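PDB 4UAS: protein CbbY from Rhodobacter sphaeroides, which dephosphorylates xylulose 1,5-bisphosphate, a potent inhibitor of Rubisco, to xylulose 5-phosphate and phosphate with the help of magnesium. Local coordinates for residues E17-N25 / F36-L46; L174-R182 / H201-R209. All coordinates share one frame; numbering follows the deposited sequence. Where two conformers were deposited one is given.

Overall arrangement
The chain starts in the parallel sheet, with strand 4-7 leading to Asp8, the probable nucleophile, and then leaves it for a group of helices. Contact 1 forms there. It closes the turn made by the end of helix 17-31 and the loop into helix 39-45, and it includes the substrate-binding Glu17. The chain returns to the sheet at strand 110-114. Contact 2 comes much later and joins the end of strand 171-175 and the start of helix 178-186, with the magnesium ligand Asp176, to the loop 201-209 beyond strand 190-193. The contacts follow in series, neither enclosing the other. Their centres lie about 21 Å apart, yet Arg43 of contact 1 meets His201 of contact 2.

Contact 1 of 2, residues E17-N25 / F36-L46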
loop_
_atom_site.group_PDB
_atom_site.type_symbol
_atom_site.label_atom_id
_atom_site.label_comp_id
_atom_site.label_asym_id
_atom_site.label_seq_id
_atom_site.Cartn_x
_atom_site.Cartn_y
_atom_site.Cartn_z
ATOM N N GLU A 17 -6.930 1.396 -5.246
ATOM C CA GLU A 17 -6.834 2.827 -5.543
ATOM C C GLU A 17 -8.064 3.376 -6.154
ATOM O O GLU A 17 -8.365 4.575 -5.888
ATOM C CB GLU A 17 -5.624 3.194 -6.340
ATOM C CG GLU A 17 -4.351 3.124 -5.481
ATOM C CD GLU A 17 -4.210 4.135 -4.370
ATOM O OE1 GLU A 17 -5.065 5.018 -4.105
ATOM O OE2 GLU A 17 -3.197 4.041 -3.637
ATOM N N GLU A 18 -8.864 2.647 -6.945
ATOM C CA GLU A 18 -10.099 3.234 -7.421
ATOM C C GLU A 18 -11.042 3.453 -6.270
ATOM O O GLU A 18 -11.839 4.395 -6.295
ATOM C CB GLU A 18 -10.714 2.367 -8.504
ATOM C CG GLU A 18 -10.227 2.615 -9.871
ATOM C CD GLU A 18 -10.580 4.023 -10.352
ATOM O OE1 GLU A 18 -9.875 4.905 -9.973
ATOM O OE2 GLU A 18 -11.522 4.213 -11.225
ATOM N N LEU A 19 -11.036 2.590 -5.247
ATOM C CA LEU A 19 -11.854 2.818 -4.089
ATOM C C LEU A 19 -11.373 4.035 -3.301
ATOM O O LEU A 19 -12.203 4.799 -2.772
ATOM C CB LEU A 19 -11.924 1.540 -3.210
ATOM C CG LEU A 19 -13.123 1.506 -2.236
ATOM C CD1 LEU A 19 -14.417 1.273 -3.022
ATOM C CD2 LEU A 19 -12.936 0.362 -1.249
ATOM N N HIS A 20 -10.071 4.200 -3.132
ATOM C CA HIS A 20 -9.558 5.416 -2.553
ATOM C C HIS A 20 -10.021 6.632 -3.323
ATOM O O HIS A 20 -10.431 7.625 -2.724
ATOM C CB HIS A 20 -8.021 5.410 -2.512
ATOM C CG HIS A 20 -7.431 4.560 -1.432
ATOM N ND1 HIS A 20 -7.549 4.878 -0.111
ATOM C CD2 HIS A 20 -6.711 3.408 -1.513
ATOM C CE1 HIS A 20 -6.933 3.933 0.586
ATOM N NE2 HIS A 20 -6.412 3.046 -0.228
ATOM N N ARG A 21 -9.940 6.619 -4.658
ATOM C CA ARG A 21 -10.364 7.752 -5.480
ATOM C C ARG A 21 -11.815 8.079 -5.251
ATOM O O ARG A 21 -12.184 9.261 -5.061
ATOM C CB ARG A 21 -10.059 7.498 -6.945
ATOM C CG ARG A 21 -10.303 8.740 -7.835
ATOM C CD ARG A 21 -9.923 8.487 -9.292
ATOM N NE ARG A 21 -10.794 7.574 -9.998
ATOM C CZ ARG A 21 -11.854 7.923 -10.722
ATOM N NH1 ARG A 21 -12.225 9.174 -10.837
ATOM N NH2 ARG A 21 -12.538 6.984 -11.349
ATOM N N ARG A 22 -12.669 7.069 -5.176
ATOM C CA ARG A 22 -14.079 7.252 -4.879
ATOM C C ARG A 22 -14.219 7.902 -3.506
ATOM O O ARG A 22 -15.028 8.817 -3.324
ATOM C CB ARG A 22 -14.830 5.918 -4.947
ATOM C CG ARG A 22 -16.294 5.974 -4.526
ATOM C CD ARG A 22 -17.005 4.631 -4.708
ATOM N NE ARG A 22 -18.366 4.785 -4.197
ATOM C CZ ARG A 22 -19.176 3.741 -3.990
ATOM N NH1 ARG A 22 -18.773 2.550 -4.255
ATOM N NH2 ARG A 22 -20.351 3.926 -3.462
ATOM N N ALA A 23 -13.525 7.388 -2.489
ATOM C CA ALA A 23 -13.639 7.939 -1.153
ATOM C C ALA A 23 -13.221 9.414 -1.146
ATOM O O ALA A 23 -13.837 10.249 -0.476
ATOM C CB ALA A 23 -12.808 7.155 -0.178
ATOM N N PHE A 24 -12.121 9.777 -1.853
ATOM C CA PHE A 24 -11.744 11.168 -1.954
ATOM C C PHE A 24 -12.868 11.993 -2.565
ATOM O O PHE A 24 -13.291 13.016 -2.025
ATOM C CB PHE A 24 -10.464 11.361 -2.778
ATOM C CG PHE A 24 -9.160 11.052 -2.071
ATOM C CD1 PHE A 24 -8.717 11.904 -1.081
ATOM C CD2 PHE A 24 -8.376 9.970 -2.428
ATOM C CE1 PHE A 24 -7.488 11.677 -0.449
ATOM C CE2 PHE A 24 -7.183 9.737 -1.794
ATOM C CZ PHE A 24 -6.719 10.589 -0.802
ATOM N N ASN A 25 -13.352 11.580 -3.751
ATOM C CA ASN A 25 -14.329 12.409 -4.454
ATOM C C ASN A 25 -15.622 12.542 -3.694
ATOM O O ASN A 25 -16.232 13.623 -3.656
ATOM C CB ASN A 25 -14.554 11.848 -5.866
ATOM C CG ASN A 25 -13.381 12.094 -6.757
ATOM O OD1 ASN A 25 -12.724 13.136 -6.635
ATOM N ND2 ASN A 25 -13.135 11.214 -7.700
ATOM N N PHE A 36 -12.622 17.498 -7.789
ATOM C CA PHE A 36 -12.994 16.183 -8.305
ATOM C C PHE A 36 -11.765 15.634 -9.038
ATOM O O PHE A 36 -11.209 16.322 -9.897
ATOM C CB PHE A 36 -14.197 16.270 -9.273
ATOM C CG PHE A 36 -14.558 14.960 -9.807
ATOM C CD1 PHE A 36 -15.364 14.077 -9.014
ATOM C CD2 PHE A 36 -14.102 14.484 -10.959
ATOM C CE1 PHE A 36 -15.720 12.821 -9.440
ATOM C CE2 PHE A 36 -14.414 13.225 -11.399
ATOM C CZ PHE A 36 -15.224 12.363 -10.661
ATOM N N TRP A 37 -11.332 14.453 -8.640
ATOM C CA TRP A 37 -10.189 13.810 -9.225
ATOM C C TRP A 37 -10.575 12.683 -10.186
ATOM O O TRP A 37 -11.090 11.644 -9.784
ATOM C CB TRP A 37 -9.302 13.227 -8.114
ATOM C CG TRP A 37 -8.696 14.267 -7.202
ATOM C CD1 TRP A 37 -8.643 15.565 -7.373
ATOM C CD2 TRP A 37 -8.004 13.978 -5.963
ATOM N NE1 TRP A 37 -8.005 16.190 -6.328
ATOM C CE2 TRP A 37 -7.581 15.222 -5.451
ATOM C CE3 TRP A 37 -7.694 12.822 -5.237
ATOM C CZ2 TRP A 37 -6.854 15.323 -4.266
ATOM C CZ3 TRP A 37 -6.993 12.957 -4.063
ATOM C CH2 TRP A 37 -6.569 14.175 -3.579
ATOM N N ASP A 38 -10.401 12.961 -11.482
ATOM C CA ASP A 38 -10.599 11.947 -12.499
ATOM C C ASP A 38 -9.402 11.004 -12.537
ATOM O O ASP A 38 -8.387 11.245 -11.887
ATOM C CB ASP A 38 -11.018 12.515 -13.864
ATOM C CG ASP A 38 -10.040 13.424 -14.499
ATOM O OD1 ASP A 38 -8.800 13.293 -14.315
ATOM O OD2 ASP A 38 -10.531 14.327 -15.318
ATOM N N ARG A 39 -9.501 9.920 -13.291
ATOM C CA ARG A 39 -8.397 8.972 -13.355
ATOM C C ARG A 39 -7.086 9.542 -13.851
ATOM O O ARG A 39 -6.015 9.207 -13.377
ATOM C CB ARG A 39 -8.735 7.760 -14.211
ATOM C CG ARG A 39 -9.651 6.800 -13.595
ATOM C CD ARG A 39 -9.919 5.648 -14.516
ATOM N NE ARG A 39 -10.612 4.566 -13.896
ATOM C CZ ARG A 39 -10.902 3.434 -14.513
ATOM N NH1 ARG A 39 -10.590 3.208 -15.779
ATOM N NH2 ARG A 39 -11.542 2.485 -13.885
ATOM N N GLU A 40 -7.185 10.431 -14.851
ATOM C CA GLU A 40 -5.984 11.029 -15.394
ATOM C C GLU A 40 -5.249 11.827 -14.305
ATOM O O GLU A 40 -4.019 11.713 -14.139
ATOM C CB GLU A 40 -6.354 11.930 -16.592
ATOM C CG GLU A 40 -5.186 12.687 -17.155
ATOM C CD GLU A 40 -5.486 13.435 -18.456
ATOM O OE1 GLU A 40 -6.482 13.222 -19.103
ATOM O OE2 GLU A 40 -4.598 14.121 -18.944
ATOM N N GLU A 41 -5.996 12.658 -13.571
ATOM C CA GLU A 41 -5.342 13.455 -12.526
ATOM C C GLU A 41 -4.900 12.532 -11.371
ATOM O O GLU A 41 -3.829 12.735 -10.786
ATOM C CB GLU A 41 -6.244 14.563 -12.059
ATOM C CG GLU A 41 -5.680 15.364 -10.913
ATOM C CD GLU A 41 -6.310 16.696 -10.719
ATOM O OE1 GLU A 41 -7.441 16.876 -11.136
ATOM O OE2 GLU A 41 -5.677 17.579 -10.176
ATOM N N TYR A 42 -5.701 11.543 -11.015
ATOM C CA TYR A 42 -5.321 10.686 -9.906
ATOM C C TYR A 42 -4.062 9.908 -10.202
ATOM O O TYR A 42 -3.193 9.709 -9.305
ATOM C CB TYR A 42 -6.525 9.765 -9.538
ATOM C CG TYR A 42 -6.374 9.168 -8.158
ATOM C CD1 TYR A 42 -6.335 9.994 -7.025
ATOM C CD2 TYR A 42 -6.246 7.801 -7.947
ATOM C CE1 TYR A 42 -6.246 9.492 -5.733
ATOM C CE2 TYR A 42 -6.149 7.275 -6.689
ATOM C CZ TYR A 42 -6.151 8.088 -5.581
ATOM O OH TYR A 42 -5.980 7.598 -4.310
ATOM N N ARG A 43 -3.853 9.463 -11.419
ATOM C CA ARG A 43 -2.597 8.758 -11.775
ATOM C C ARG A 43 -1.381 9.590 -11.504
ATOM O O ARG A 43 -0.384 9.071 -11.035
ATOM C CB ARG A 43 -2.671 8.341 -13.239
ATOM C CG ARG A 43 -1.460 7.482 -13.678
ATOM C CD ARG A 43 -1.533 7.091 -15.143
ATOM N NE ARG A 43 -2.660 6.191 -15.354
ATOM C CZ ARG A 43 -2.685 4.880 -15.281
ATOM N NH1 ARG A 43 -1.553 4.148 -15.060
ATOM N NH2 ARG A 43 -3.820 4.272 -15.311
ATOM N N GLU A 44 -1.482 10.922 -11.722
ATOM C CA GLU A 44 -0.366 11.842 -11.388
ATOM C C GLU A 44 -0.225 12.026 -9.889
ATOM O O GLU A 44 0.885 11.914 -9.334
ATOM C CB GLU A 44 -0.573 13.162 -12.086
ATOM C CG GLU A 44 -0.608 13.102 -13.617
ATOM C CD GLU A 44 0.611 12.409 -14.207
ATOM O OE1 GLU A 44 1.773 12.802 -13.828
ATOM O OE2 GLU A 44 0.407 11.435 -15.043
ATOM N N LEU A 45 -1.331 12.279 -9.226
ATOM C CA LEU A 45 -1.290 12.484 -7.788
ATOM C C LEU A 45 -0.791 11.282 -6.994
ATOM O O LEU A 45 -0.267 11.454 -5.867
ATOM C CB LEU A 45 -2.681 12.908 -7.301
ATOM C CG LEU A 45 -3.200 14.276 -7.684
ATOM C CD1 LEU A 45 -4.653 14.451 -7.261
ATOM C CD2 LEU A 45 -2.292 15.360 -7.103
ATOM N N LEU A 46 -0.949 10.087 -7.541
ATOM C CA LEU A 46 -0.490 8.872 -6.915
ATOM C C LEU A 46 1.002 8.799 -6.770
ATOM O O LEU A 46 1.481 7.971 -5.969
ATOM C CB LEU A 46 -1.024 7.636 -7.661
ATOM C CG LEU A 46 -2.457 7.190 -7.312
ATOM C CD1 LEU A 46 -2.909 6.141 -8.284
ATOM C CD2 LEU A 46 -2.512 6.656 -5.908
#
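The axes of helices 17-25 and 39-45 cross at 108° and approach to 11.4 Å; the backbones come nearest at Asn25 and Phe36, in the loop before the second helix. Asn25 pairs with the backbone of Trp37 through both ends of its amide. Asn25 OD1 accepts from Trp37 N at 2.8 Å, and Asn25 ND2 donates to Trp37 O at 3.0 Å. The amide lies stacked on the Phe36 ring, the planes 17° apart. Trp37 O also takes an in-plane bond from Arg21 NH1 at 2.9 Å. Both helices belong to the helical cap of this HAD-superfamily phosphatase. Arg21 bends at chi3 (70°), which turns its guanidinium side-on to Glu18, one nitrogen to each carboxylate oxygen. Arg39 grips Glu18 OE2 from above the carboxylate plane, with NE at 2.8 Å, and Tyr198 bonds the other oxygen. A methionine in place of Arg21 would probably leave Glu18 without one of its two arginines and Trp37 O with one donor fewer. Arg21 CB rests over one face of the Tyr42 ring, and Leu46 CG covers the other. Tyr42 OH donates to OE1 of the substrate-binding Glu17 at 2.7 Å. Trp37 CZ3 sits over the centre of the Phe24 ring.

Contact 2 of 2, residues L174-R182 / H201-R209; sequences LEDSLNGLR and HEEFAGADR. With MG (magnesium ion), chain D.
Glu202 reaches the start of helix 178-182 with its carboxylate. Glu202 OE1 accepts from Leu178 N at 2.8 Å, approached from above the carboxylate plane. The chain beyond CG is extended (chi2 179°), which carries the carboxylate up to the first turn. Glu202 OE2 accepts a hydrogen bond from a water 2.8 Å away, and that water accepts from Asn179 N. The acid thus holds two N-H groups, one directly and one through water. Ser177 caps the same turn, its OG accepting from Gly180 N at 3.1 Å.

The close packing lies around Phe204. Its ring turns an edge to the backbone, with Phe204 CE1 3.6 Å from Leu178 N. Leu181 is buried beside it: CD2 lies 3.6 Å from Ala205 O, and CD1 faces Ala207. These partners belong to a type II turn from Phe204 to Ala207, with Gly206 at its positive-phi position. The outer side is looser. There the side chain of Glu203 sets off away from the helix, and Leu178 CD1 meets Glu203 through its backbone O alone, at 3.5 Å.

On the metal side, Asp176 OD1 binds magnesium at 2.2 Å. Asp8 and the backbone O of Asp10 bind it too, as do two waters, one of them also held by Glu175 and Ser177. Acidic residues gathered round magnesium at the strand ends of a parallel sheet are the hallmark of the HAD phosphatase active site.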
loop_
_atom_site.group_PDB
_atom_site.type_symbol
_atom_site.label_atom_id
_atom_site.label_comp_id
_atom_site.label_asym_id
_atom_site.label_seq_id
_atom_site.Cartn_x
_atom_site.Cartn_y
_atom_site.Cartn_z
ATOM N N LEU A 174 7.227 -7.419 -1.454
ATOM C CA LEU A 174 6.298 -7.433 -2.613
ATOM C C LEU A 174 5.708 -6.052 -2.752
ATOM O O LEU A 174 5.212 -5.443 -1.800
ATOM C CB LEU A 174 5.172 -8.420 -2.444
ATOM C CG LEU A 174 5.459 -9.855 -2.798
ATOM C CD1 LEU A 174 6.542 -10.448 -2.026
ATOM C CD2 LEU A 174 4.205 -10.663 -2.743
ATOM N N GLU A 175 5.800 -5.508 -3.975
ATOM C CA GLU A 175 5.422 -4.132 -4.297
ATOM C C GLU A 175 4.730 -4.076 -5.649
ATOM O O GLU A 175 4.769 -4.995 -6.451
ATOM C CB GLU A 175 6.675 -3.235 -4.352
ATOM C CG GLU A 175 7.057 -2.692 -2.976
ATOM C CD GLU A 175 6.149 -1.594 -2.487
ATOM O OE1 GLU A 175 5.222 -1.211 -3.265
ATOM O OE2 GLU A 175 6.388 -1.129 -1.350
ATOM N N ASP A 176 4.076 -2.911 -5.924
ATOM C CA ASP A 176 3.398 -2.659 -7.147
ATOM C C ASP A 176 3.820 -1.391 -7.841
ATOM O O ASP A 176 3.347 -1.143 -8.964
ATOM C CB ASP A 176 1.870 -2.618 -6.991
ATOM C CG ASP A 176 1.451 -1.322 -6.316
ATOM O OD1 ASP A 176 1.997 -1.088 -5.227
ATOM O OD2 ASP A 176 0.598 -0.557 -6.812
ATOM N N SER A 177 4.621 -0.519 -7.237
ATOM C CA SER A 177 4.911 0.794 -7.736
ATOM C C SER A 177 6.361 1.098 -7.655
ATOM O O SER A 177 7.122 0.493 -6.867
ATOM C CB SER A 177 4.143 1.854 -6.964
ATOM O OG SER A 177 4.704 2.055 -5.664
ATOM N N LEU A 178 6.811 2.081 -8.420
ATOM C CA LEU A 178 8.191 2.517 -8.428
ATOM C C LEU A 178 8.591 3.142 -7.091
ATOM O O LEU A 178 9.674 2.843 -6.592
ATOM C CB LEU A 178 8.475 3.426 -9.588
ATOM C CG LEU A 178 9.877 3.973 -9.713
ATOM C CD1 LEU A 178 10.926 2.842 -9.763
ATOM C CD2 LEU A 178 10.009 4.880 -10.921
ATOM N N ASN A 179 7.751 3.960 -6.509
ATOM C CA ASN A 179 8.063 4.482 -5.204
ATOM C C ASN A 179 8.292 3.363 -4.199
ATOM O O ASN A 179 9.164 3.456 -3.319
ATOM C CB ASN A 179 6.990 5.404 -4.699
ATOM C CG ASN A 179 6.971 6.793 -5.280
ATOM O OD1 ASN A 179 5.830 7.424 -5.402
ATOM N ND2 ASN A 179 8.062 7.310 -5.584
ATOM N N GLY A 180 7.476 2.335 -4.299
ATOM C CA GLY A 180 7.604 1.180 -3.399
ATOM C C GLY A 180 8.895 0.373 -3.612
ATOM O O GLY A 180 9.580 0.021 -2.665
ATOM N N LEU A 181 9.198 0.121 -4.884
ATOM C CA LEU A 181 10.438 -0.554 -5.249
ATOM C C LEU A 181 11.617 0.180 -4.701
ATOM O O LEU A 181 12.551 -0.380 -4.125
ATOM C CB LEU A 181 10.499 -0.715 -6.765
ATOM C CG LEU A 181 11.830 -1.214 -7.326
ATOM C CD1 LEU A 181 12.200 -2.599 -6.855
ATOM C CD2 LEU A 181 11.777 -1.185 -8.826
ATOM N N ARG A 182 11.657 1.507 -4.921
ATOM C CA ARG A 182 12.782 2.310 -4.436
ATOM C C ARG A 182 12.933 2.226 -2.922
ATOM O O ARG A 182 14.055 2.143 -2.390
ATOM C CB ARG A 182 12.622 3.765 -4.860
ATOM C CG ARG A 182 12.782 3.992 -6.347
ATOM C CD ARG A 182 12.396 5.408 -6.756
ATOM N NE ARG A 182 13.290 6.367 -6.170
ATOM C CZ ARG A 182 13.033 7.650 -6.045
ATOM N NH1 ARG A 182 11.887 8.144 -6.424
ATOM N NH2 ARG A 182 13.956 8.403 -5.533
ATOM N N HIS A 201 2.518 1.798 -16.348
ATOM C CA HIS A 201 3.326 2.659 -17.201
ATOM C C HIS A 201 4.730 2.851 -16.626
ATOM O O HIS A 201 5.606 3.457 -17.300
ATOM C CB HIS A 201 2.645 4.008 -17.399
ATOM C CG HIS A 201 2.585 4.819 -16.143
ATOM N ND1 HIS A 201 1.672 4.584 -15.140
ATOM C CD2 HIS A 201 3.347 5.841 -15.725
ATOM C CE1 HIS A 201 1.846 5.415 -14.149
ATOM N NE2 HIS A 201 2.876 6.183 -14.477
ATOM N N GLU A 202 4.944 2.524 -15.351
ATOM C CA GLU A 202 6.220 2.790 -14.694
ATOM C C GLU A 202 7.300 1.819 -15.147
ATOM O O GLU A 202 7.033 0.756 -15.704
ATOM C CB GLU A 202 6.078 2.765 -13.179
ATOM C CG GLU A 202 5.116 3.846 -12.637
ATOM C CD GLU A 202 4.961 3.801 -11.143
ATOM O OE1 GLU A 202 5.115 2.756 -10.532
ATOM O OE2 GLU A 202 4.712 4.888 -10.545
ATOM N N GLU A 203 8.555 2.216 -14.945
ATOM C CA GLU A 203 9.689 1.343 -15.201
ATOM C C GLU A 203 10.240 0.843 -13.889
ATOM O O GLU A 203 10.255 1.558 -12.919
ATOM C CB GLU A 203 10.747 2.040 -15.975
ATOM C CG GLU A 203 10.374 2.298 -17.483
ATOM C CD GLU A 203 11.547 2.587 -18.339
ATOM O OE1 GLU A 203 11.784 1.769 -19.262
ATOM O OE2 GLU A 203 12.208 3.618 -18.079
ATOM N N PHE A 204 10.588 -0.416 -13.865
ATOM C CA PHE A 204 10.957 -1.088 -12.644
ATOM C C PHE A 204 12.364 -1.655 -12.643
ATOM O O PHE A 204 12.611 -2.789 -12.316
ATOM C CB PHE A 204 9.927 -2.200 -12.352
ATOM C CG PHE A 204 8.543 -1.681 -12.175
ATOM C CD1 PHE A 204 8.193 -0.985 -11.040
ATOM C CD2 PHE A 204 7.578 -1.831 -13.163
ATOM C CE1 PHE A 204 6.901 -0.500 -10.891
ATOM C CE2 PHE A 204 6.291 -1.323 -13.027
ATOM C CZ PHE A 204 5.930 -0.676 -11.872
ATOM N N ALA A 205 13.313 -0.806 -13.000
ATOM C CA ALA A 205 14.696 -1.182 -13.012
ATOM C C ALA A 205 15.148 -1.663 -11.649
ATOM O O ALA A 205 14.911 -1.029 -10.620
ATOM C CB ALA A 205 15.566 0.003 -13.504
ATOM N N GLY A 206 15.829 -2.787 -11.688
ATOM C CA GLY A 206 16.332 -3.397 -10.458
ATOM C C GLY A 206 15.340 -4.232 -9.674
ATOM O O GLY A 206 15.766 -4.804 -8.679
ATOM N N ALA A 207 14.082 -4.352 -10.102
ATOM C CA ALA A 207 13.250 -5.316 -9.470
ATOM C C ALA A 207 13.880 -6.673 -9.634
ATOM O O ALA A 207 14.413 -7.029 -10.690
ATOM C CB ALA A 207 11.844 -5.296 -10.108
ATOM N N ASP A 208 13.822 -7.480 -8.602
ATOM C CA ASP A 208 14.421 -8.848 -8.673
ATOM C C ASP A 208 13.576 -9.773 -9.576
ATOM O O ASP A 208 14.125 -10.608 -10.257
ATOM C CB ASP A 208 14.580 -9.379 -7.298
ATOM C CG ASP A 208 15.672 -8.600 -6.600
ATOM O OD1 ASP A 208 16.869 -8.908 -6.737
ATOM O OD2 ASP A 208 15.289 -7.601 -5.920
ATOM N N ARG A 209 12.244 -9.621 -9.519
ATOM C CA ARG A 209 11.341 -10.214 -10.509
ATOM C C ARG A 209 10.279 -9.150 -10.792
ATOM O O ARG A 209 9.886 -8.395 -9.938
ATOM C CB ARG A 209 10.680 -11.503 -10.037
ATOM C CG ARG A 209 11.642 -12.621 -9.685
ATOM C CD ARG A 209 10.961 -13.884 -9.201
ATOM N NE ARG A 209 10.145 -14.528 -10.214
ATOM C CZ ARG A 209 9.287 -15.486 -9.927
ATOM N NH1 ARG A 209 9.124 -15.919 -8.680
ATOM N NH2 ARG A 209 8.501 -15.982 -10.882
HETATM MG MG MG D . 1.442 0.113 -3.521
HETATM O O HOH W 1 3.550 0.797 -3.528
HETATM O O HOH W 2 0.932 1.533 -4.828
HETATM O O HOH W 3 5.505 5.254 -7.923
#